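Local coordinates for protein ectonucleoside triphosphate diphosphohydrolase 4 (Homo sapiens, PDB 6WG5) that belongs to the GDA1/CD39 family of nucleoside phosphatases and probably has the two-lobed architecture of the actin-like ATPase superfamily, at residues Y128-A133 against E168-K173; G176-I181 against L481-Y486; D314-D319 against Y338-G343; R293-T298 against I330-Q335; V84-K89 against S107-F112. One frame throughout, in Å; residues are numbered along the deposited sequence.

Along the chain contact 5 closes first, then contact 1; contacts 3 and 4, whose segments alternate in sequence, are nested inside the long loop that contact 2 closes. Contacts 1 and 5 reach the same mixed sheet, their centres about 18 Å apart. Contact 2 lies about 12 Å from contact 1, centre to centre, and touches it, both using helix 172-186. Contacts 3 and 4 form a second group, about 14 Å apart between centres, around the small sheet of strands 317-319, 327-332 and 335-341. That group is about 37 to 49 Å from the others between centres, so contacts 1, 2 and 5 probably describe one lobe and its border helices, and contacts 3 and 4, which touch each other, a small sheet far from it.

Contact 1 (Y128-A133 against E168-K173); sequences YILCTA and EVISGK
A parallel beta pair, part of a beta-alpha-beta crossover in the main sheet of one lobe, joins Leu130 and Cys131 to Glu168 and Val169, with helix 140-157 in the connection. Glu168 bonds to the residues before and after Leu130, its bridge partner: its N donates to Ile129 O (3.1 Å) and its O accepts from Cys131 N (3.2 Å). The next bond, from Ile170 N to Cys131 O at 3.1 Å, is more bent, with 138° at the hydrogen, and lies where segment 168-173 leaves the strand. Leu130 CA-H also points at Glu168 O.

Leu130 and Glu168 share one face of the sheet, Cys131 and Val169 the other. Ile170 joins the Leu130 side beyond the last bridge. Its CG2 stands anti to the carbonyl carbon and reaches both CB and CD2 of Leu130, each at 4.0 Å, the two side chains crossing at about a right angle. Its CG1, set between the backbone N and the carbonyl carbon (chi1 63°), lies near Cys131 O. On the reverse face Cys131 CB and Val169 CG2 meet more loosely, at 4.3 Å.

Trp479 of helix 479-487 packs against both Leu130 and Ile170. Strand 40-48 pairs with the opposite edge of strand 127-131, through Leu130 with Val46 and Cys48, and helix 172-186 starts directly after Ser171.

Contact 2 (G176-I181 against L481-Y486); sequences GVYAWI and LGAILY
Tyr178 and Ile181 meet helix 479-487 in the same first rotation, Tyr178 CG (chi1 -70°) and Ile181 CG1 both anti to the carbonyl carbon. Tyr178 offers a ring face to Ala483; in Ile181 the other branch, CG2, is left anti to the backbone N, against Gly482 and Leu485. Ala483 CA sits over the Tyr178 ring as a CH-pi contact, 3.9 Å from the ring centroid, while Ala483 CB approaches Tyr178 CD2 at 3.9 Å.

Segments 176-181 and 481-486 cross at 90°, their axes 7.4 Å apart at closest approach, with Gly482 beside Tyr178. A CB on Gly482 would run into Tyr178 O; the bare CA lets the axes come this close, its CA-H pointing at Tyr178 O (CA to O 3.4 Å). Helix 172-186 follows strand 167-169, and its Val177 and Trp180 rest on strands 255-259 and 270-279 of the second large sheet, while Leu130 of the first touches Ala483; the crossing thus sits between the two large sheets, consistent with the border of the two lobes of an actin-like fold.

Ile181 CG2 meets Leu485 CD2 at 3.7 Å, and Tyr486 CB comes to Tyr178 CE1 at 4.2 Å, the two tyrosine side chains crossing at about a right angle.

Contact 3 (D314-D319 against Y338-G343); sequences DMPYLD and YLRGTG
Leu318 and Arg340 lie side by side on one face of a parallel strand pair, pointing the same way. Leu318 CD2 sits over the centre of the Arg340 guanidinium, 3.7 Å from CZ, while Pro316 CG approaches Arg340 CB at 4.0 Å. The arginine has CG anti to its backbone N (chi1 -165°) and a chain bent at chi2 and chi3; its guanidinium lies flat beneath Leu318 CD2. Leu318 CB also meets Thr342 CG2. On the reverse face Tyr317 CB packs against Leu339 CD2 at 3.7 Å, the side chains crossing at a slant.

Four backbone bonds set this register. Tyr317 N donates to Tyr338 O (2.8 Å) and Tyr317 O accepts from Arg340 N (2.8 Å); Asp319 N then donates to Arg340 O (2.9 Å) and Asp319 O accepts from Thr342 N (3.1 Å). In the last bond the donor stands 47° above the carbonyl plane, just past the end of strand 335-341.

Farther out, Asp319 is anchored through its carboxylate: OD1 forms a salt bridge with Arg287, and OD2 is hydrogen-bonded to Tyr290 OH and to Cys321 N. Helix 283-296 packs on the Tyr317 and Leu339 face through Ile294. The arrangement is that of a short strand, 317-319, added alongside strand 335-341, which becomes the central strand of a three-stranded mixed sheet, parallel to 317-319 and antiparallel to 327-332.

Contact 4 (R293-T298 against I330-Q335); sequences RIFANT and IQQNGQ
Phe295, in helix 283-296, packs on Ile330 and Gln332 of a beta hairpin whose strands 327-332 and 335-341 are joined by a type I' turn from Gln332 to Gln335. The close part lies over the ring. Gln332 CB stands above its centre in a CH-pi contact, 3.6 Å from the centroid and 13° off the normal, and the plane of the glutamine amide is inclined 21° to the ring and stacked on it. Phe295 CG, anti to the backbone N (chi1 -176°), carries the ring out toward the hairpin.

Toward the buried side, Ile330 divides its branches: CG2 meets Phe295 CD2 at 4.0 Å, and CD1 meets Ile294 CG2 at 3.9 Å, the two isoleucines crossing at about a right angle. Ile337 and Leu339 of the partner strand extend this apolar layer.

The turn side is looser and exposed. Asn333 ND2 comes no nearer the ring than 4.1 Å, at CE1, and Gln335 touches the ring edge through CB before its chain bends off. On the helix side, Phe295 O accepts from both N and OG1 of Thr298, which reach it from the same face of its carbonyl plane, OG1 at 2.9 Å.

Contact 5 (V84-K89 against S107-F112); sequences VVMKIK and SPLLNF
Met86 and Phe112 anchor helix 107-116 on strand 85-88, a helix packed on the mixed sheet of what is probably an actin-like (ribonuclease H-like) lobe. Segment 107-112 runs nearly antiparallel to strand 85-88 (171°), the axes 8.6 Å apart at closest approach. No hydrogen bond links the two segments; the contact rests on side chains.

The aromatic contacts are all made by Phe112. Met86 CB lies over the centre of its ring as a CH-pi contact, 3.8 Å from the centroid and 8° off the normal. The same methionine adds a Met-aromatic contact, SD being 4.5 Å from the centroid in an oblique position. A bend at chi3 (-81°) turns CE back to Phe112 CD1, at 3.5 Å. Val84 CG1 approaches the ring obliquely near CE2.

Two carbonyl oxygens border the contact: Val85 O near Phe112 CZ, and Pro108 O, 3.5 Å from Met86 SD. Pro108 O also accepts the helical bond from Phe112 N.

The purely aliphatic contacts gather on Leu109, which also packs on Val55 of strand 53-61, so that the helix spans two neighbouring strands of the sheet. Leu109 CD2 is shared by Met86 CG and Ile88 CG2, each at 3.6 Å. Ile88 and Leu109 reach toward each other tip to tip, and Ile88 CD1 ends 3.6 Å from Leu109 CG.

Contact 1 (Y128-A133 against E168-K173)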
# COMPACT_ATOMS: atom_id res chain seq x y z
N TYR A 128 -1.93 9.37 -17.80
CA TYR A 128 -0.82 9.40 -16.85
C TYR A 128 -0.14 8.04 -16.83
O TYR A 128 -0.80 7.01 -16.65
CB TYR A 128 -1.31 9.78 -15.44
CG TYR A 128 -1.95 11.14 -15.36
CD1 TYR A 128 -1.17 12.30 -15.38
CD2 TYR A 128 -3.33 11.29 -15.27
CE1 TYR A 128 -1.75 13.55 -15.31
CE2 TYR A 128 -3.91 12.54 -15.20
CZ TYR A 128 -3.12 13.67 -15.22
OH TYR A 128 -3.69 14.92 -15.15
N ILE A 129 1.18 8.04 -17.02
CA ILE A 129 1.99 6.83 -16.97
C ILE A 129 2.96 6.99 -15.81
O ILE A 129 3.90 7.80 -15.88
CB ILE A 129 2.73 6.58 -18.29
CG1 ILE A 129 1.72 6.42 -19.43
CG2 ILE A 129 3.62 5.35 -18.18
CD1 ILE A 129 2.35 6.26 -20.80
N LEU A 130 2.74 6.22 -14.75
CA LEU A 130 3.51 6.35 -13.51
C LEU A 130 4.20 5.02 -13.23
O LEU A 130 3.54 3.99 -13.09
CB LEU A 130 2.59 6.74 -12.35
CG LEU A 130 1.67 7.93 -12.66
CD1 LEU A 130 0.70 8.16 -11.51
CD2 LEU A 130 2.47 9.18 -12.95
N CYS A 131 5.53 5.06 -13.16
CA CYS A 131 6.35 3.87 -12.99
C CYS A 131 6.87 3.79 -11.56
O CYS A 131 7.18 4.81 -10.95
CB CYS A 131 7.52 3.88 -13.97
SG CYS A 131 7.09 4.47 -15.63
N THR A 132 6.97 2.56 -11.05
CA THR A 132 7.34 2.36 -9.65
C THR A 132 8.74 1.76 -9.51
O THR A 132 9.72 2.38 -9.93
CB THR A 132 6.30 1.47 -8.96
OG1 THR A 132 6.12 0.26 -9.70
CG2 THR A 132 4.96 2.20 -8.86
N ALA A 133 8.84 0.57 -8.92
CA ALA A 133 10.15 0.05 -8.51
C ALA A 133 11.00 -0.38 -9.69
O ALA A 133 12.23 -0.29 -9.63
CB ALA A 133 9.96 -1.11 -7.54
N GLU A 168 6.17 9.97 -15.70
CA GLU A 168 7.01 10.23 -14.54
C GLU A 168 7.29 8.93 -13.80
O GLU A 168 6.47 8.01 -13.81
CB GLU A 168 6.33 11.24 -13.60
CG GLU A 168 7.00 11.44 -12.26
CD GLU A 168 6.19 12.32 -11.33
OE1 GLU A 168 6.73 12.76 -10.29
OE2 GLU A 168 5.00 12.56 -11.63
N VAL A 169 8.46 8.87 -13.18
CA VAL A 169 8.81 7.80 -12.25
C VAL A 169 8.53 8.32 -10.85
O VAL A 169 9.25 9.20 -10.35
CB VAL A 169 10.28 7.38 -12.40
CG1 VAL A 169 10.64 6.29 -11.40
CG2 VAL A 169 10.56 6.92 -13.82
N ILE A 170 7.50 7.79 -10.21
CA ILE A 170 7.10 8.26 -8.89
C ILE A 170 7.94 7.56 -7.82
O ILE A 170 8.37 6.41 -8.00
CB ILE A 170 5.59 8.04 -8.66
CG1 ILE A 170 5.25 6.54 -8.68
CG2 ILE A 170 4.79 8.79 -9.71
CD1 ILE A 170 3.83 6.23 -8.24
N SER A 171 8.16 8.25 -6.71
CA SER A 171 8.89 7.69 -5.59
C SER A 171 7.99 6.77 -4.77
O SER A 171 6.76 6.81 -4.88
CB SER A 171 9.45 8.80 -4.70
OG SER A 171 8.41 9.61 -4.19
N GLY A 172 8.62 5.94 -3.94
CA GLY A 172 7.85 5.09 -3.04
C GLY A 172 7.00 5.89 -2.08
O GLY A 172 5.90 5.46 -1.71
N LYS A 173 7.48 7.07 -1.67
CA LYS A 173 6.68 7.96 -0.84
C LYS A 173 5.41 8.38 -1.56
O LYS A 173 4.32 8.37 -0.98
CB LYS A 173 7.51 9.17 -0.44
CG LYS A 173 6.86 10.11 0.57
CD LYS A 173 7.31 11.54 0.33
CE LYS A 173 7.33 12.36 1.60
NZ LYS A 173 7.92 13.71 1.35

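Contact 2 (G176-I181 against L481-Y486)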
# COMPACT_ATOMS: atom_id res chain seq x y z
N GLY A 176 2.94 5.54 -1.66
CA GLY A 176 2.23 5.41 -0.39
C GLY A 176 1.15 6.45 -0.22
O GLY A 176 0.05 6.14 0.25
N VAL A 177 1.44 7.70 -0.59
CA VAL A 177 0.43 8.75 -0.50
C VAL A 177 -0.76 8.42 -1.39
O VAL A 177 -1.92 8.47 -0.96
CB VAL A 177 1.03 10.12 -0.86
CG1 VAL A 177 -0.04 11.21 -0.85
CG2 VAL A 177 2.15 10.48 0.10
N TYR A 178 -0.49 8.07 -2.65
CA TYR A 178 -1.57 7.74 -3.57
C TYR A 178 -2.42 6.59 -3.04
O TYR A 178 -3.66 6.63 -3.14
CB TYR A 178 -1.00 7.38 -4.95
CG TYR A 178 -0.41 8.55 -5.72
CD1 TYR A 178 -0.88 9.85 -5.54
CD2 TYR A 178 0.62 8.35 -6.63
CE1 TYR A 178 -0.33 10.90 -6.24
CE2 TYR A 178 1.17 9.40 -7.33
CZ TYR A 178 0.69 10.68 -7.14
OH TYR A 178 1.23 11.73 -7.84
N ALA A 179 -1.79 5.56 -2.48
CA ALA A 179 -2.56 4.46 -1.91
C ALA A 179 -3.37 4.92 -0.71
O ALA A 179 -4.51 4.48 -0.52
CB ALA A 179 -1.62 3.32 -1.52
N TRP A 180 -2.81 5.81 0.11
CA TRP A 180 -3.54 6.34 1.25
C TRP A 180 -4.74 7.15 0.80
O TRP A 180 -5.82 7.07 1.40
CB TRP A 180 -2.61 7.17 2.12
CG TRP A 180 -3.27 7.77 3.33
CD1 TRP A 180 -3.37 7.21 4.56
CD2 TRP A 180 -3.91 9.04 3.41
NE1 TRP A 180 -4.04 8.05 5.41
CE2 TRP A 180 -4.38 9.19 4.73
CE3 TRP A 180 -4.13 10.08 2.49
CZ2 TRP A 180 -5.06 10.32 5.15
CZ3 TRP A 180 -4.81 11.21 2.92
CH2 TRP A 180 -5.27 11.32 4.23
N ILE A 181 -4.58 7.95 -0.26
CA ILE A 181 -5.71 8.70 -0.82
C ILE A 181 -6.77 7.75 -1.35
O ILE A 181 -7.97 7.96 -1.18
CB ILE A 181 -5.22 9.67 -1.91
CG1 ILE A 181 -4.35 10.77 -1.30
CG2 ILE A 181 -6.40 10.29 -2.66
CD1 ILE A 181 -3.63 11.63 -2.32
N LEU A 481 -6.05 5.08 -8.24
CA LEU A 481 -7.23 5.91 -7.99
C LEU A 481 -6.86 7.18 -7.23
O LEU A 481 -7.37 8.26 -7.53
CB LEU A 481 -8.27 5.11 -7.22
CG LEU A 481 -9.53 5.87 -6.79
CD1 LEU A 481 -10.24 6.47 -7.98
CD2 LEU A 481 -10.46 4.94 -6.02
N GLY A 482 -5.97 7.06 -6.24
CA GLY A 482 -5.49 8.25 -5.56
C GLY A 482 -4.66 9.13 -6.47
O GLY A 482 -4.63 10.36 -6.30
N ALA A 483 -3.97 8.53 -7.44
CA ALA A 483 -3.18 9.31 -8.39
C ALA A 483 -4.08 10.15 -9.29
O ALA A 483 -3.90 11.37 -9.40
CB ALA A 483 -2.29 8.39 -9.22
N ILE A 484 -5.05 9.51 -9.95
CA ILE A 484 -5.97 10.25 -10.80
C ILE A 484 -6.70 11.31 -9.99
O ILE A 484 -6.94 12.43 -10.47
CB ILE A 484 -6.95 9.29 -11.50
CG1 ILE A 484 -7.77 10.02 -12.57
CG2 ILE A 484 -7.88 8.63 -10.50
CD1 ILE A 484 -7.06 10.17 -13.88
N LEU A 485 -7.07 10.98 -8.76
CA LEU A 485 -7.81 11.93 -7.93
C LEU A 485 -6.96 13.15 -7.62
O LEU A 485 -7.47 14.28 -7.59
CB LEU A 485 -8.27 11.24 -6.64
CG LEU A 485 -9.27 12.00 -5.76
CD1 LEU A 485 -10.58 12.23 -6.50
CD2 LEU A 485 -9.51 11.23 -4.47
N TYR A 486 -5.66 12.96 -7.39
CA TYR A 486 -4.78 14.08 -7.08
C TYR A 486 -4.44 14.88 -8.33
O TYR A 486 -4.39 16.11 -8.29
CB TYR A 486 -3.50 13.58 -6.41
CG TYR A 486 -2.60 14.70 -5.93
CD1 TYR A 486 -1.44 15.02 -6.61
CD2 TYR A 486 -2.92 15.44 -4.80
CE1 TYR A 486 -0.62 16.04 -6.18
CE2 TYR A 486 -2.11 16.46 -4.36
CZ TYR A 486 -0.96 16.76 -5.06
OH TYR A 486 -0.15 17.79 -4.62

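Contact 3 (D314-D319 against Y338-G343)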
# COMPACT_ATOMS: atom_id res chain seq x y z
N ASP A 314 20.67 -35.63 12.58
CA ASP A 314 20.55 -36.17 13.93
C ASP A 314 20.83 -35.14 15.02
O ASP A 314 20.53 -35.39 16.19
CB ASP A 314 21.48 -37.37 14.11
CG ASP A 314 21.07 -38.55 13.26
OD1 ASP A 314 20.19 -39.32 13.70
OD2 ASP A 314 21.62 -38.71 12.15
N MET A 315 21.41 -33.99 14.66
CA MET A 315 21.69 -32.92 15.61
C MET A 315 21.20 -31.60 15.04
O MET A 315 21.98 -30.68 14.77
CB MET A 315 23.18 -32.86 15.94
CG MET A 315 24.10 -32.78 14.72
SD MET A 315 25.69 -33.61 14.97
CE MET A 315 26.13 -33.07 16.62
N PRO A 316 19.89 -31.46 14.84
CA PRO A 316 19.37 -30.29 14.14
C PRO A 316 19.18 -29.10 15.07
O PRO A 316 18.97 -29.24 16.28
CB PRO A 316 18.02 -30.78 13.61
CG PRO A 316 17.57 -31.76 14.64
CD PRO A 316 18.82 -32.41 15.19
N TYR A 317 19.25 -27.91 14.48
CA TYR A 317 18.92 -26.70 15.21
C TYR A 317 17.43 -26.67 15.51
O TYR A 317 16.60 -26.88 14.61
CB TYR A 317 19.33 -25.47 14.40
CG TYR A 317 19.13 -24.16 15.12
CD1 TYR A 317 18.01 -23.37 14.87
CD2 TYR A 317 20.06 -23.71 16.04
CE1 TYR A 317 17.83 -22.16 15.53
CE2 TYR A 317 19.88 -22.51 16.71
CZ TYR A 317 18.77 -21.74 16.44
OH TYR A 317 18.60 -20.55 17.11
N LEU A 318 17.08 -26.43 16.77
CA LEU A 318 15.68 -26.43 17.19
C LEU A 318 15.12 -25.02 17.00
O LEU A 318 15.43 -24.11 17.77
CB LEU A 318 15.55 -26.89 18.64
CG LEU A 318 16.15 -28.27 18.94
CD1 LEU A 318 15.83 -28.68 20.36
CD2 LEU A 318 15.65 -29.32 17.96
N ASP A 319 14.30 -24.86 15.96
CA ASP A 319 13.79 -23.55 15.58
C ASP A 319 12.41 -23.36 16.18
O ASP A 319 11.46 -24.05 15.77
CB ASP A 319 13.73 -23.42 14.06
CG ASP A 319 13.34 -22.03 13.61
OD1 ASP A 319 13.07 -21.85 12.40
OD2 ASP A 319 13.29 -21.11 14.46
N TYR A 338 20.50 -28.33 9.24
CA TYR A 338 19.23 -29.01 9.46
C TYR A 338 18.52 -28.42 10.67
O TYR A 338 19.14 -28.14 11.69
CB TYR A 338 19.45 -30.51 9.64
CG TYR A 338 20.12 -31.16 8.45
CD1 TYR A 338 19.38 -31.57 7.35
CD2 TYR A 338 21.50 -31.34 8.42
CE1 TYR A 338 19.99 -32.15 6.26
CE2 TYR A 338 22.12 -31.93 7.33
CZ TYR A 338 21.36 -32.33 6.25
OH TYR A 338 21.97 -32.92 5.17
N LEU A 339 17.21 -28.23 10.53
CA LEU A 339 16.38 -27.65 11.57
C LEU A 339 15.26 -28.60 11.94
O LEU A 339 14.89 -29.49 11.16
CB LEU A 339 15.79 -26.30 11.12
CG LEU A 339 16.66 -25.37 10.28
CD1 LEU A 339 15.87 -24.13 9.89
CD2 LEU A 339 17.93 -24.97 11.03
N ARG A 340 14.71 -28.41 13.13
CA ARG A 340 13.50 -29.09 13.55
C ARG A 340 12.64 -28.11 14.33
O ARG A 340 13.12 -27.47 15.27
CB ARG A 340 13.81 -30.32 14.42
CG ARG A 340 12.63 -31.26 14.58
CD ARG A 340 12.57 -31.85 15.98
NE ARG A 340 13.83 -32.48 16.36
CZ ARG A 340 14.22 -32.68 17.61
NH1 ARG A 340 15.39 -33.27 17.86
NH2 ARG A 340 13.47 -32.27 18.63
N GLY A 341 11.37 -27.98 13.93
CA GLY A 341 10.50 -27.00 14.54
C GLY A 341 10.02 -27.45 15.91
O GLY A 341 9.57 -28.59 16.08
N THR A 342 10.10 -26.55 16.89
CA THR A 342 9.58 -26.79 18.22
C THR A 342 8.30 -26.02 18.50
O THR A 342 7.74 -26.14 19.60
CB THR A 342 10.63 -26.45 19.28
OG1 THR A 342 11.04 -25.09 19.15
CG2 THR A 342 11.85 -27.35 19.12
N GLY A 343 7.82 -25.22 17.54
CA GLY A 343 6.52 -24.58 17.63
C GLY A 343 6.26 -23.81 18.91
O GLY A 343 5.27 -24.07 19.61

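Contact 4 (R293-T298 against I330-Q335)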
# COMPACT_ATOMS: atom_id res chain seq x y z
N ARG A 293 21.20 -15.84 9.83
CA ARG A 293 21.96 -15.76 11.07
C ARG A 293 22.11 -17.14 11.71
O ARG A 293 23.14 -17.43 12.31
CB ARG A 293 21.30 -14.78 12.04
CG ARG A 293 22.30 -14.18 13.03
CD ARG A 293 21.63 -13.40 14.15
NE ARG A 293 21.33 -12.02 13.79
CZ ARG A 293 20.82 -11.12 14.63
NH1 ARG A 293 20.53 -11.46 15.88
NH2 ARG A 293 20.58 -9.88 14.22
N ILE A 294 21.08 -17.99 11.60
CA ILE A 294 21.23 -19.37 12.03
C ILE A 294 22.38 -20.03 11.29
O ILE A 294 23.22 -20.72 11.89
CB ILE A 294 19.91 -20.15 11.81
CG1 ILE A 294 18.83 -19.63 12.76
CG2 ILE A 294 20.13 -21.65 12.01
CD1 ILE A 294 17.46 -20.24 12.51
N PHE A 295 22.44 -19.83 9.97
CA PHE A 295 23.50 -20.43 9.18
C PHE A 295 24.86 -19.88 9.59
O PHE A 295 25.82 -20.64 9.79
CB PHE A 295 23.25 -20.17 7.69
CG PHE A 295 24.25 -20.82 6.79
CD1 PHE A 295 25.40 -20.15 6.41
CD2 PHE A 295 24.05 -22.11 6.34
CE1 PHE A 295 26.33 -20.75 5.60
CE2 PHE A 295 24.98 -22.72 5.52
CZ PHE A 295 26.13 -22.04 5.15
N ALA A 296 24.96 -18.55 9.72
CA ALA A 296 26.25 -17.95 10.06
C ALA A 296 26.71 -18.36 11.45
O ALA A 296 27.91 -18.55 11.68
CB ALA A 296 26.14 -16.43 9.96
N ASN A 297 25.78 -18.50 12.39
CA ASN A 297 26.13 -18.80 13.78
C ASN A 297 26.49 -20.26 14.01
O ASN A 297 26.74 -20.64 15.16
CB ASN A 297 24.98 -18.40 14.71
CG ASN A 297 24.90 -16.91 14.93
OD1 ASN A 297 25.87 -16.18 14.70
ND2 ASN A 297 23.75 -16.43 15.40
N THR A 298 26.53 -21.08 12.96
CA THR A 298 26.92 -22.48 13.14
C THR A 298 28.29 -22.60 13.78
O THR A 298 28.53 -23.55 14.54
CB THR A 298 26.89 -23.20 11.79
OG1 THR A 298 25.57 -23.16 11.25
CG2 THR A 298 27.32 -24.66 11.95
N ILE A 330 18.58 -25.47 5.73
CA ILE A 330 19.12 -24.25 5.14
C ILE A 330 20.31 -24.64 4.27
O ILE A 330 21.24 -25.30 4.75
CB ILE A 330 19.55 -23.23 6.21
CG1 ILE A 330 18.38 -22.91 7.14
CG2 ILE A 330 20.08 -21.96 5.56
CD1 ILE A 330 18.78 -22.13 8.37
N GLN A 331 20.28 -24.24 3.01
CA GLN A 331 21.35 -24.52 2.06
C GLN A 331 21.97 -23.20 1.62
O GLN A 331 21.26 -22.30 1.15
CB GLN A 331 20.84 -25.30 0.86
CG GLN A 331 20.71 -26.79 1.13
CD GLN A 331 19.54 -27.42 0.41
OE1 GLN A 331 19.08 -26.93 -0.62
NE2 GLN A 331 19.04 -28.52 0.96
N GLN A 332 23.29 -23.08 1.77
CA GLN A 332 23.96 -21.81 1.56
C GLN A 332 25.45 -22.08 1.42
O GLN A 332 26.06 -22.72 2.29
CB GLN A 332 23.68 -20.87 2.74
CG GLN A 332 23.94 -19.40 2.47
CD GLN A 332 23.26 -18.51 3.50
OE1 GLN A 332 22.08 -18.67 3.79
NE2 GLN A 332 24.01 -17.57 4.06
N ASN A 333 26.04 -21.61 0.32
CA ASN A 333 27.46 -21.82 0.02
C ASN A 333 27.79 -23.30 -0.12
O ASN A 333 28.90 -23.73 0.20
CB ASN A 333 28.35 -21.18 1.09
CG ASN A 333 28.11 -19.69 1.24
OD1 ASN A 333 27.73 -19.01 0.29
ND2 ASN A 333 28.35 -19.17 2.44
N GLY A 334 26.83 -24.09 -0.59
CA GLY A 334 27.01 -25.52 -0.72
C GLY A 334 26.81 -26.31 0.55
O GLY A 334 26.57 -27.52 0.49
N GLN A 335 26.92 -25.67 1.72
CA GLN A 335 26.69 -26.34 2.98
C GLN A 335 25.19 -26.56 3.21
O GLN A 335 24.34 -26.09 2.45
CB GLN A 335 27.28 -25.54 4.13
CG GLN A 335 28.79 -25.37 4.07
CD GLN A 335 29.52 -26.69 4.23
OE1 GLN A 335 29.50 -27.31 5.30
NE2 GLN A 335 30.18 -27.13 3.17

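Contact 5 (V84-K89 against S107-F112)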
# COMPACT_ATOMS: atom_id res chain seq x y z
N VAL A 84 -12.77 -1.51 -16.43
CA VAL A 84 -11.96 -1.36 -17.63
C VAL A 84 -10.48 -1.41 -17.26
O VAL A 84 -9.86 -0.37 -17.01
CB VAL A 84 -12.31 -0.05 -18.37
CG1 VAL A 84 -11.42 0.14 -19.59
CG2 VAL A 84 -13.78 -0.05 -18.76
N VAL A 85 -9.91 -2.61 -17.23
CA VAL A 85 -8.51 -2.80 -16.86
C VAL A 85 -7.89 -3.81 -17.81
O VAL A 85 -8.54 -4.76 -18.25
CB VAL A 85 -8.38 -3.29 -15.40
CG1 VAL A 85 -6.92 -3.45 -15.01
CG2 VAL A 85 -9.09 -2.33 -14.45
N MET A 86 -6.61 -3.59 -18.14
CA MET A 86 -5.83 -4.52 -18.92
C MET A 86 -4.41 -4.56 -18.36
O MET A 86 -3.90 -3.56 -17.86
CB MET A 86 -5.79 -4.14 -20.41
CG MET A 86 -4.77 -4.93 -21.23
SD MET A 86 -4.92 -4.68 -23.01
CE MET A 86 -6.26 -5.80 -23.40
N LYS A 87 -3.78 -5.73 -18.45
CA LYS A 87 -2.45 -5.94 -17.92
C LYS A 87 -1.57 -6.61 -18.97
O LYS A 87 -2.05 -7.43 -19.76
CB LYS A 87 -2.48 -6.80 -16.65
CG LYS A 87 -3.39 -6.26 -15.56
CD LYS A 87 -3.25 -7.05 -14.27
CE LYS A 87 -4.11 -6.47 -13.15
NZ LYS A 87 -3.97 -7.23 -11.88
N ILE A 88 -0.29 -6.25 -18.98
CA ILE A 88 0.69 -6.85 -19.87
C ILE A 88 1.99 -7.07 -19.10
O ILE A 88 2.27 -6.41 -18.11
CB ILE A 88 0.95 -5.99 -21.13
CG1 ILE A 88 1.52 -4.62 -20.74
CG2 ILE A 88 -0.33 -5.84 -21.94
CD1 ILE A 88 1.96 -3.78 -21.93
N LYS A 89 2.78 -8.03 -19.59
CA LYS A 89 4.08 -8.34 -19.01
C LYS A 89 5.16 -8.15 -20.06
O LYS A 89 4.85 -8.04 -21.25
CB LYS A 89 4.08 -9.77 -18.46
CG LYS A 89 3.68 -9.86 -16.99
CD LYS A 89 2.69 -10.99 -16.73
CE LYS A 89 2.29 -11.03 -15.26
NZ LYS A 89 1.25 -12.06 -14.98
N SER A 107 1.72 -0.06 -26.34
CA SER A 107 0.67 0.15 -27.34
C SER A 107 -0.57 -0.69 -27.07
O SER A 107 -1.69 -0.14 -27.18
CB SER A 107 1.22 -0.14 -28.74
OG SER A 107 2.11 0.89 -29.15
N PRO A 108 -0.48 -1.97 -26.72
CA PRO A 108 -1.70 -2.74 -26.43
C PRO A 108 -2.54 -2.13 -25.32
O PRO A 108 -3.77 -2.30 -25.32
CB PRO A 108 -1.17 -4.12 -26.04
CG PRO A 108 0.18 -4.21 -26.68
CD PRO A 108 0.73 -2.82 -26.66
N LEU A 109 -1.92 -1.43 -24.37
CA LEU A 109 -2.68 -0.82 -23.27
C LEU A 109 -3.42 0.43 -23.73
O LEU A 109 -4.57 0.65 -23.33
CB LEU A 109 -1.75 -0.48 -22.11
CG LEU A 109 -0.96 -1.64 -21.48
CD1 LEU A 109 -0.07 -1.12 -20.36
CD2 LEU A 109 -1.90 -2.71 -20.96
N LEU A 110 -2.78 1.26 -24.55
CA LEU A 110 -3.41 2.51 -24.97
C LEU A 110 -4.51 2.26 -25.99
O LEU A 110 -5.55 2.94 -25.97
CB LEU A 110 -2.35 3.47 -25.52
CG LEU A 110 -1.22 3.84 -24.55
CD1 LEU A 110 -0.27 4.82 -25.21
CD2 LEU A 110 -1.76 4.41 -23.25
N ASN A 111 -4.30 1.31 -26.90
CA ASN A 111 -5.38 0.92 -27.81
C ASN A 111 -6.58 0.39 -27.03
O ASN A 111 -7.73 0.65 -27.39
CB ASN A 111 -4.87 -0.13 -28.80
CG ASN A 111 -3.85 0.43 -29.77
OD1 ASN A 111 -4.05 1.50 -30.34
ND2 ASN A 111 -2.75 -0.29 -29.96
N PHE A 112 -6.32 -0.36 -25.95
CA PHE A 112 -7.40 -0.83 -25.09
C PHE A 112 -8.19 0.35 -24.53
O PHE A 112 -9.43 0.35 -24.55
CB PHE A 112 -6.83 -1.69 -23.97
CG PHE A 112 -7.85 -2.12 -22.95
CD1 PHE A 112 -8.59 -3.27 -23.13
CD2 PHE A 112 -8.06 -1.37 -21.81
CE1 PHE A 112 -9.52 -3.67 -22.20
CE2 PHE A 112 -8.99 -1.76 -20.87
CZ PHE A 112 -9.72 -2.91 -21.06